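Long-range contacts in Non-ribosomal peptide synthetase (Streptomyces halstedii, PDB 3WV4), which belongs to the non-ribosomal peptide synthetases and has the alpha/beta fold of the AMP-binding enzyme family of the ANL clan: residues 309-315 / 333-339; 225-229 / 346-350; 235-241 / 280-286. All blocks are in the same frame, centred on the assembly; numbering follows the deposited sequence.

Contact 1: 309-315 / 333-339; sequences LRMFTNS and GAQVVRM
Two neighbouring parallel strands of a mixed sheet meet here, 311-314 and 335-339, joined through helix 321-330 as a beta-alpha-beta crossover. Their axes approach to 4.8 Å at an angle of 18°. The register pairs Met311 with Gln335, Phe312 with Val336, Thr313 with Val337 and Asn314 with Arg338, at CA-CA distances of 4.6, 5.0, 4.9 and 5.6 Å. Both backbones are extended from Met311 and Gln335 onward. Four hydrogen bonds form the ladder: Gln335 N to Arg310 O and Phe312 N to Gln335 O, each 2.9 Å, Val337 N to Phe312 O, 2.9 Å, and Asn314 N to Val337 O, 3.2 Å. On one face Met311 (chi1 t, chi2 t, chi3 m) sets CG 3.7 Å from CG2 of Val337 (chi1 t), and Leu229 of helix 215-229 covers both residues. The opposite face carries Phe312 (chi1 m), whose CE2 lies 3.7 Å from Ala334 CB and whose CD2 lies 4.2 Å from Val336 CG2; Phe331 meets this ring. Past the ladder, Met339 CE reaches Thr313 CB at 3.8 Å. At the start of the strands a water bonds to Arg310 O (2.5 Å) and Gln335 OE1 (2.7 Å), while the Arg310 guanidinium pairs with Asp235. Backbone groups thus pair across this ladder, while Met311 and Thr313 turn theirs to strand 284-287; apolar contacts form on both faces, and polar groups and a water finish the N-terminal end.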
loop_
_atom_site.group_PDB
_atom_site.type_symbol
_atom_site.label_atom_id
_atom_site.label_comp_id
_atom_site.label_asym_id
_atom_site.label_seq_id
_atom_site.Cartn_x
_atom_site.Cartn_y
_atom_site.Cartn_z
ATOM N N LEU A 309 13.727 -16.036 5.813
ATOM C CA LEU A 309 12.802 -15.091 6.432
ATOM C C LEU A 309 13.387 -14.395 7.667
ATOM O O LEU A 309 13.763 -15.059 8.636
ATOM C CB LEU A 309 11.535 -15.807 6.815
ATOM C CG LEU A 309 10.556 -15.979 5.651
ATOM C CD1 LEU A 309 9.414 -16.806 6.139
ATOM C CD2 LEU A 309 10.016 -14.635 5.146
ATOM N N ARG A 310 13.447 -13.062 7.600
ATOM C CA ARG A 310 13.966 -12.225 8.666
ATOM C C ARG A 310 12.952 -11.291 9.334
ATOM O O ARG A 310 13.210 -10.760 10.433
ATOM C CB ARG A 310 15.187 -11.435 8.169
ATOM C CG ARG A 310 14.893 -10.180 7.349
ATOM C CD ARG A 310 16.220 -9.557 6.842
ATOM N NE ARG A 310 15.973 -8.307 6.137
ATOM C CZ ARG A 310 15.843 -7.104 6.729
ATOM N NH1 ARG A 310 15.989 -6.959 8.019
ATOM N NH2 ARG A 310 15.615 -6.037 6.020
ATOM N N MET A 311 11.804 -11.066 8.716
ATOM C CA MET A 311 10.787 -10.189 9.340
ATOM C C MET A 311 9.404 -10.488 8.849
ATOM O O MET A 311 9.210 -10.738 7.652
ATOM C CB MET A 311 11.064 -8.706 9.051
ATOM C CG MET A 311 10.300 -7.736 9.940
ATOM S SD MET A 311 10.763 -6.014 9.651
ATOM C CE MET A 311 12.511 -6.067 10.087
ATOM N N PHE A 312 8.474 -10.525 9.798
ATOM C CA PHE A 312 7.066 -10.509 9.571
ATOM C C PHE A 312 6.518 -9.179 10.069
ATOM O O PHE A 312 6.819 -8.779 11.210
ATOM C CB PHE A 312 6.362 -11.585 10.384
ATOM C CG PHE A 312 6.767 -12.955 10.012
ATOM C CD1 PHE A 312 6.242 -13.565 8.884
ATOM C CD2 PHE A 312 7.712 -13.649 10.777
ATOM C CE1 PHE A 312 6.638 -14.846 8.521
ATOM C CE2 PHE A 312 8.122 -14.937 10.404
ATOM C CZ PHE A 312 7.582 -15.535 9.259
ATOM N N THR A 313 5.703 -8.529 9.246
ATOM C CA THR A 313 5.110 -7.285 9.641
ATOM C C THR A 313 3.578 -7.425 9.622
ATOM O O THR A 313 2.991 -7.809 8.628
ATOM C CB THR A 313 5.587 -6.112 8.774
ATOM O OG1 THR A 313 5.193 -6.265 7.431
ATOM C CG2 THR A 313 7.043 -6.075 8.760
ATOM N N ASN A 314 2.966 -7.042 10.726
ATOM C CA ASN A 314 1.570 -7.231 10.915
ATOM C C ASN A 314 0.939 -5.874 11.074
ATOM O O ASN A 314 1.296 -5.105 11.986
ATOM C CB ASN A 314 1.290 -8.079 12.150
ATOM C CG ASN A 314 -0.196 -8.405 12.294
ATOM O OD1 ASN A 314 -0.760 -9.111 11.466
ATOM N ND2 ASN A 314 -0.811 -7.917 13.335
ATOM N N SER A 315 0.024 -5.579 10.150
ATOM C CA SER A 315 -0.896 -4.472 10.314
ATOM C C SER A 315 -2.259 -5.169 10.503
ATOM O O SER A 315 -2.329 -6.279 11.056
ATOM C CB SER A 315 -0.799 -3.447 9.126
ATOM O OG SER A 315 -0.737 -4.046 7.835
ATOM N N GLY A 333 15.106 -16.720 13.256
ATOM C CA GLY A 333 15.805 -15.559 12.701
ATOM C C GLY A 333 14.924 -14.398 12.322
ATOM O O GLY A 333 15.408 -13.420 11.784
ATOM N N ALA A 334 13.624 -14.487 12.597
ATOM C CA ALA A 334 12.721 -13.548 12.048
ATOM C C ALA A 334 12.133 -12.736 13.175
ATOM O O ALA A 334 11.812 -13.281 14.208
ATOM C CB ALA A 334 11.619 -14.244 11.221
ATOM N N GLN A 335 12.003 -11.432 12.954
ATOM C CA GLN A 335 11.409 -10.496 13.927
ATOM C C GLN A 335 9.946 -10.309 13.616
ATOM O O GLN A 335 9.569 -10.380 12.462
ATOM C CB GLN A 335 12.132 -9.151 13.844
ATOM C CG GLN A 335 13.566 -9.300 14.316
ATOM C CD GLN A 335 14.419 -8.089 14.046
ATOM O OE1 GLN A 335 14.553 -7.614 12.894
ATOM N NE2 GLN A 335 15.103 -7.656 15.063
ATOM N N VAL A 336 9.113 -10.176 14.639
ATOM C CA VAL A 336 7.667 -10.102 14.480
ATOM C C VAL A 336 7.218 -8.749 14.951
ATOM O O VAL A 336 7.311 -8.404 16.139
ATOM C CB VAL A 336 6.982 -11.174 15.301
ATOM C CG1 VAL A 336 5.470 -11.007 15.199
ATOM C CG2 VAL A 336 7.413 -12.545 14.851
ATOM N N VAL A 337 6.858 -7.920 13.994
ATOM C CA VAL A 337 6.810 -6.484 14.177
ATOM C C VAL A 337 5.379 -5.982 14.238
ATOM O O VAL A 337 4.632 -6.212 13.291
ATOM C CB VAL A 337 7.546 -5.775 13.034
ATOM C CG1 VAL A 337 7.395 -4.288 13.174
ATOM C CG2 VAL A 337 9.020 -6.213 13.011
ATOM N N ARG A 338 5.017 -5.319 15.348
ATOM C CA ARG A 338 3.682 -4.815 15.478
ATOM C C ARG A 338 3.570 -3.437 14.915
ATOM O O ARG A 338 4.495 -2.624 15.033
ATOM C CB ARG A 338 3.213 -4.854 16.938
ATOM C CG ARG A 338 3.015 -6.277 17.541
ATOM C CD ARG A 338 4.048 -6.598 18.656
ATOM N NE ARG A 338 3.978 -5.701 19.785
ATOM C CZ ARG A 338 4.925 -5.457 20.693
ATOM N NH1 ARG A 338 6.147 -5.955 20.645
ATOM N NH2 ARG A 338 4.613 -4.656 21.702
ATOM N N MET A 339 2.415 -3.142 14.328
ATOM C CA MET A 339 2.151 -1.852 13.701
ATOM C C MET A 339 0.691 -1.492 13.907
ATOM O O MET A 339 -0.123 -2.359 14.086
ATOM C CB MET A 339 2.432 -1.932 12.190
ATOM C CG MET A 339 3.792 -2.572 11.904
ATOM S SD MET A 339 4.374 -2.344 10.252
ATOM C CE MET A 339 3.154 -3.321 9.419
HETATM O O HOH W 1 15.074 -9.067 10.651
#

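Contact 2: 225-229 / 346-350; sequences INAVL and KRISI
Ile350 projects from strand 349-350 into a patch made by one turn of helix 215-229, overlapping Ile225, Val228 and Leu229. The helical backbone is confirmed by the bond from Leu229 N to Ile225 O, 2.9 Å, so the three side chains, spaced i, i+3 and i+4, emerge on the same side. With chi1 m and chi2 t, Ile350 extends two branches into the patch: CG2 lies 3.7 Å from Val228 CG1 and 4.0 Å from Leu229 CD2, while CD1 lies 4.0 Å from Ile225 CG2. Val228 (chi1 t) points toward the strand, whereas Ile225 and Leu229 leave sideways and bring their ends nearer. The closest CA pair, Val228 and Ile350, is 7.3 Å apart, room enough for one layer of interlocking side chains; no hydrogen bond crosses.

Farther back, Ile225 (chi1 m, chi2 t) extends its CD1 to 3.8 Å from Lys346 CE and 3.5 Å from Arg347 NH1, a purely van der Waals fit against the long side chains. Lys346 has a positive phi (65°, with psi -61°) and sends NZ to the carbonyl of Asp246. After it, Arg347 is extended, Ile348 and Ser349 together face Tyr340 as a classic beta bulge, and Ile350, the next residue, points toward the helix. Leu229 also rests on Met311, Thr313 and Val337, so the same helical end spans several strands. This is the helix-on-sheet packing of a layered alpha/beta domain, here with 215-229 lying over one face of the mixed sheet.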
loop_
_atom_site.group_PDB
_atom_site.type_symbol
_atom_site.label_atom_id
_atom_site.label_comp_id
_atom_site.label_asym_id
_atom_site.label_seq_id
_atom_site.Cartn_x
_atom_site.Cartn_y
_atom_site.Cartn_z
ATOM N N ILE A 225 7.942 4.658 7.163
ATOM C CA ILE A 225 7.793 3.252 7.532
ATOM C C ILE A 225 9.144 2.523 7.366
ATOM O O ILE A 225 9.614 1.730 8.214
ATOM C CB ILE A 225 6.704 2.592 6.619
ATOM C CG1 ILE A 225 5.309 3.061 6.999
ATOM C CG2 ILE A 225 6.798 1.109 6.753
ATOM C CD1 ILE A 225 4.261 2.872 5.912
ATOM N N ASN A 226 9.781 2.796 6.247
ATOM C CA ASN A 226 11.019 2.107 5.923
ATOM C C ASN A 226 12.168 2.526 6.812
ATOM O O ASN A 226 13.005 1.685 7.141
ATOM C CB ASN A 226 11.479 2.256 4.490
ATOM C CG ASN A 226 12.485 1.176 4.158
ATOM O OD1 ASN A 226 12.371 0.042 4.615
ATOM N ND2 ASN A 226 13.523 1.544 3.531
ATOM N N ALA A 227 12.152 3.763 7.307
ATOM C CA ALA A 227 13.198 4.185 8.299
ATOM C C ALA A 227 13.095 3.310 9.541
ATOM O O ALA A 227 14.070 3.096 10.238
ATOM C CB ALA A 227 12.999 5.633 8.684
ATOM N N VAL A 228 11.896 2.836 9.875
ATOM C CA VAL A 228 11.747 1.935 11.043
ATOM C C VAL A 228 12.012 0.448 10.677
ATOM O O VAL A 228 12.689 -0.246 11.382
ATOM C CB VAL A 228 10.371 2.034 11.756
ATOM C CG1 VAL A 228 10.424 1.316 13.083
ATOM C CG2 VAL A 228 9.947 3.439 12.009
ATOM N N LEU A 229 11.517 -0.020 9.540
ATOM C CA LEU A 229 11.555 -1.422 9.207
ATOM C C LEU A 229 12.821 -1.843 8.495
ATOM O O LEU A 229 13.248 -2.963 8.641
ATOM C CB LEU A 229 10.376 -1.783 8.294
ATOM C CG LEU A 229 8.962 -1.691 8.894
ATOM C CD1 LEU A 229 7.874 -2.200 7.916
ATOM C CD2 LEU A 229 8.896 -2.440 10.231
ATOM N N LYS A 346 -2.092 6.354 6.232
ATOM C CA LYS A 346 -1.361 5.109 5.999
ATOM C C LYS A 346 -1.034 4.349 7.240
ATOM O O LYS A 346 -1.429 3.175 7.351
ATOM C CB LYS A 346 -0.121 5.317 5.152
ATOM C CG LYS A 346 0.691 4.073 4.924
ATOM C CD LYS A 346 -0.048 2.781 4.590
ATOM C CE LYS A 346 0.954 1.613 4.458
ATOM N NZ LYS A 346 0.393 0.284 4.026
ATOM N N ARG A 347 -0.256 4.947 8.149
ATOM C CA ARG A 347 0.190 4.238 9.324
ATOM C C ARG A 347 0.484 5.192 10.460
ATOM O O ARG A 347 0.858 6.363 10.243
ATOM C CB ARG A 347 1.372 3.307 8.988
ATOM C CG ARG A 347 1.684 2.345 10.079
ATOM C CD ARG A 347 2.500 1.133 9.660
ATOM N NE ARG A 347 1.726 0.274 8.783
ATOM C CZ ARG A 347 2.215 -0.335 7.706
ATOM N NH1 ARG A 347 3.525 -0.238 7.410
ATOM N NH2 ARG A 347 1.439 -1.123 6.979
ATOM N N ILE A 348 0.308 4.713 11.661
ATOM C CA ILE A 348 0.414 5.580 12.827
ATOM C C ILE A 348 1.615 5.283 13.682
ATOM O O ILE A 348 2.323 6.226 14.111
ATOM C CB ILE A 348 -0.849 5.471 13.699
ATOM C CG1 ILE A 348 -1.938 6.117 12.854
ATOM C CG2 ILE A 348 -0.655 6.189 15.030
ATOM C CD1 ILE A 348 -3.383 5.995 13.267
ATOM N N SER A 349 1.802 4.013 13.998
ATOM C CA SER A 349 2.854 3.620 14.900
ATOM C C SER A 349 3.426 2.314 14.445
ATOM O O SER A 349 2.722 1.482 13.789
ATOM C CB SER A 349 2.344 3.450 16.328
ATOM O OG SER A 349 1.458 2.302 16.412
ATOM N N ILE A 350 4.706 2.144 14.754
ATOM C CA ILE A 350 5.428 0.896 14.532
ATOM C C ILE A 350 6.318 0.612 15.733
ATOM O O ILE A 350 6.912 1.503 16.258
ATOM C CB ILE A 350 6.326 0.959 13.255
ATOM C CG1 ILE A 350 5.486 1.194 12.034
ATOM C CG2 ILE A 350 7.146 -0.322 13.132
ATOM C CD1 ILE A 350 6.334 1.283 10.747
#

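Contact 3: 235-241 / 280-286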
loop_
_atom_site.group_PDB
_atom_site.type_symbol
_atom_site.label_atom_id
_atom_site.label_comp_id
_atom_site.label_asym_id
_atom_site.label_seq_id
_atom_site.Cartn_x
_atom_site.Cartn_y
_atom_site.Cartn_z
ATOM N N ASP A 235 16.608 -7.476 -0.075
ATOM C CA ASP A 235 15.428 -8.177 0.454
ATOM C C ASP A 235 14.575 -8.713 -0.670
ATOM O O ASP A 235 14.637 -8.278 -1.767
ATOM C CB ASP A 235 14.594 -7.322 1.380
ATOM C CG ASP A 235 15.192 -7.217 2.770
ATOM O OD1 ASP A 235 15.506 -8.274 3.369
ATOM O OD2 ASP A 235 15.332 -6.059 3.287
ATOM N N ILE A 236 13.847 -9.755 -0.379
ATOM C CA ILE A 236 12.921 -10.293 -1.308
ATOM C C ILE A 236 11.619 -10.311 -0.505
ATOM O O ILE A 236 11.549 -10.999 0.503
ATOM C CB ILE A 236 13.351 -11.691 -1.714
ATOM C CG1 ILE A 236 14.651 -11.583 -2.556
ATOM C CG2 ILE A 236 12.228 -12.371 -2.484
ATOM C CD1 ILE A 236 15.259 -12.876 -3.113
ATOM N N VAL A 237 10.606 -9.575 -0.971
ATOM C CA VAL A 237 9.365 -9.347 -0.246
ATOM C C VAL A 237 8.274 -10.248 -0.801
ATOM O O VAL A 237 7.880 -10.121 -1.979
ATOM C CB VAL A 237 8.931 -7.877 -0.347
ATOM C CG1 VAL A 237 7.738 -7.557 0.543
ATOM C CG2 VAL A 237 10.127 -6.968 0.025
ATOM N N PHE A 238 7.777 -11.146 0.036
ATOM C CA PHE A 238 6.734 -12.062 -0.362
ATOM C C PHE A 238 5.381 -11.482 0.034
ATOM O O PHE A 238 5.014 -11.454 1.204
ATOM C CB PHE A 238 6.949 -13.433 0.277
ATOM C CG PHE A 238 6.082 -14.532 -0.334
ATOM C CD1 PHE A 238 4.779 -14.713 0.067
ATOM C CD2 PHE A 238 6.597 -15.361 -1.348
ATOM C CE1 PHE A 238 3.987 -15.705 -0.513
ATOM C CE2 PHE A 238 5.822 -16.358 -1.901
ATOM C CZ PHE A 238 4.510 -16.530 -1.508
ATOM N N CYS A 239 4.627 -11.052 -0.963
ATOM C CA CYS A 239 3.423 -10.327 -0.753
ATOM C C CYS A 239 2.235 -11.084 -1.304
ATOM O O CYS A 239 2.024 -11.202 -2.534
ATOM C CB CYS A 239 3.509 -8.951 -1.399
ATOM S SG CYS A 239 2.124 -7.928 -0.939
ATOM N N ARG A 240 1.449 -11.567 -0.357
ATOM C CA ARG A 240 0.254 -12.329 -0.616
ATOM C C ARG A 240 -0.947 -11.369 -0.552
ATOM O O ARG A 240 -2.060 -11.670 -1.007
ATOM C CB ARG A 240 0.234 -13.440 0.430
ATOM C CG ARG A 240 -0.844 -14.483 0.315
ATOM C CD ARG A 240 -0.479 -15.736 -0.503
ATOM N NE ARG A 240 -1.033 -16.880 0.233
ATOM C CZ ARG A 240 -2.341 -17.087 0.402
ATOM N NH1 ARG A 240 -3.246 -16.288 -0.180
ATOM N NH2 ARG A 240 -2.761 -18.111 1.133
ATOM N N MET A 241 -0.691 -10.173 -0.062
ATOM C CA MET A 241 -1.705 -9.137 0.025
ATOM C C MET A 241 -1.906 -8.484 -1.302
ATOM O O MET A 241 -0.956 -8.326 -2.072
ATOM C CB MET A 241 -1.305 -8.018 0.995
ATOM C CG MET A 241 -1.838 -8.193 2.413
ATOM S SD MET A 241 -0.973 -9.426 3.372
ATOM C CE MET A 241 0.674 -9.053 2.783
ATOM N N SER A 280 11.570 -18.973 -3.017
ATOM C CA SER A 280 11.708 -17.582 -3.504
ATOM C C SER A 280 12.863 -16.907 -2.772
ATOM O O SER A 280 13.316 -15.864 -3.147
ATOM C CB SER A 280 10.386 -16.845 -3.307
ATOM O OG SER A 280 10.058 -16.749 -1.925
ATOM N N GLY A 281 13.363 -17.493 -1.705
ATOM C CA GLY A 281 14.431 -16.812 -0.987
ATOM C C GLY A 281 13.804 -15.683 -0.136
ATOM O O GLY A 281 14.510 -14.794 0.308
ATOM N N ALA A 282 12.496 -15.728 0.086
ATOM C CA ALA A 282 11.772 -14.623 0.780
ATOM C C ALA A 282 12.497 -14.198 2.068
ATOM O O ALA A 282 12.779 -15.028 2.889
ATOM C CB ALA A 282 10.364 -15.061 1.136
ATOM N N THR A 283 12.697 -12.900 2.253
ATOM C CA THR A 283 13.222 -12.375 3.480
ATOM C C THR A 283 12.229 -11.592 4.307
ATOM O O THR A 283 12.353 -11.576 5.533
ATOM C CB THR A 283 14.448 -11.497 3.218
ATOM O OG1 THR A 283 14.070 -10.405 2.375
ATOM C CG2 THR A 283 15.557 -12.336 2.492
ATOM N N MET A 284 11.286 -10.909 3.674
ATOM C CA MET A 284 10.306 -10.088 4.390
ATOM C C MET A 284 8.925 -10.521 3.972
ATOM O O MET A 284 8.713 -10.780 2.809
ATOM C CB MET A 284 10.454 -8.631 4.017
ATOM C CG MET A 284 11.875 -8.083 4.050
ATOM S SD MET A 284 12.412 -7.666 5.701
ATOM C CE MET A 284 11.592 -6.123 6.015
ATOM N N MET A 285 8.000 -10.633 4.919
ATOM C CA MET A 285 6.656 -11.119 4.642
ATOM C C MET A 285 5.649 -10.320 5.403
ATOM O O MET A 285 5.546 -10.457 6.630
ATOM C CB MET A 285 6.513 -12.572 5.062
ATOM C CG MET A 285 5.197 -13.189 4.648
ATOM S SD MET A 285 4.986 -14.922 5.107
ATOM C CE MET A 285 3.352 -15.116 4.378
ATOM N N PRO A 286 4.896 -9.501 4.706
ATOM C CA PRO A 286 3.819 -8.854 5.477
ATOM C C PRO A 286 2.748 -9.899 5.761
ATOM O O PRO A 286 2.507 -10.767 4.915
ATOM C CB PRO A 286 3.321 -7.727 4.538
ATOM C CG PRO A 286 3.848 -8.079 3.186
ATOM C CD PRO A 286 5.099 -8.887 3.385
HETATM O O HOH W 2 2.534 -11.686 2.440
#
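The pyrrolidine ring of Pro286 fits between Val237 and Met241: its CD lies 4.1 Å from Val237 CG1, and its CG only 3.3 Å from Met241 CE. Helix 246-258 closes this side through Phe247, which touches both Pro286 and Met241. On the opposite side Phe238 is the large bump, its CB 3.9 Å from Ala282 CB and its CD2 3.8 Å from Ser280 OG, with Leu277 of helix 273-280 extending the hollow. Ile236 lies along the turn at the end of that helix, with CD1 3.6 Å from Ser280 O. Gly281 there has positive phi (78°, psi 17°) in a Schellman motif; a CB would jam against the carbonyl O of Ser280 and, secondarily, approach Ile236 CD1 at about 3.6 Å.

Backbone and side-chain hydrogen bonds accompany this fit. Ile236 O receives both Thr283 N (2.8 Å) and Met284 N (3.2 Å), and Phe238 N reaches Met284 O at 2.9 Å. Thr283 OG1 accepts from Ile236 N and donates to Asp235 OD1, both at 2.8 Å; Asp235 also pairs with Arg310. Where the strands part, a water bonds to Phe238 O (2.8 Å), Arg240 N (3.0 Å) and Pro286 O (2.6 Å). Strand 236-239, outermost in the mixed sheet of 261-264 and 62-65, meets 284-287 through a single bridge, Val237 with Met284, roughly parallel (25°): two sheets of a layered alpha/beta domain joined edge to edge, helix 246-258 on the Pro286 side and 273-280 on the Phe238 side.

Overall arrangement
Together the contacts trace one continuous part of the alpha/beta fold. Contacts 1 and 3 have centres 11 Å apart and share a sheet through neighbouring strands 284-287 and 311-314. Separately, Arg310 NH2 lies 2.7 Å from Asp235 OD2 in a salt bridge between the residues just before strands 311-314 and 236-239. Contact 2 is centred 12 Å from contact 1 and 17 Å from contact 3; it touches contact 1 where Met311 CE comes 3.5 Å from Leu229 O. Along the chain, contact 3 closes before contact 1 opens. Strand 349-350, next to 335-340 in the sheet, meets helix 215-229, which packs on that sheet, so parts over a hundred residues apart close round contacts 1 and 3.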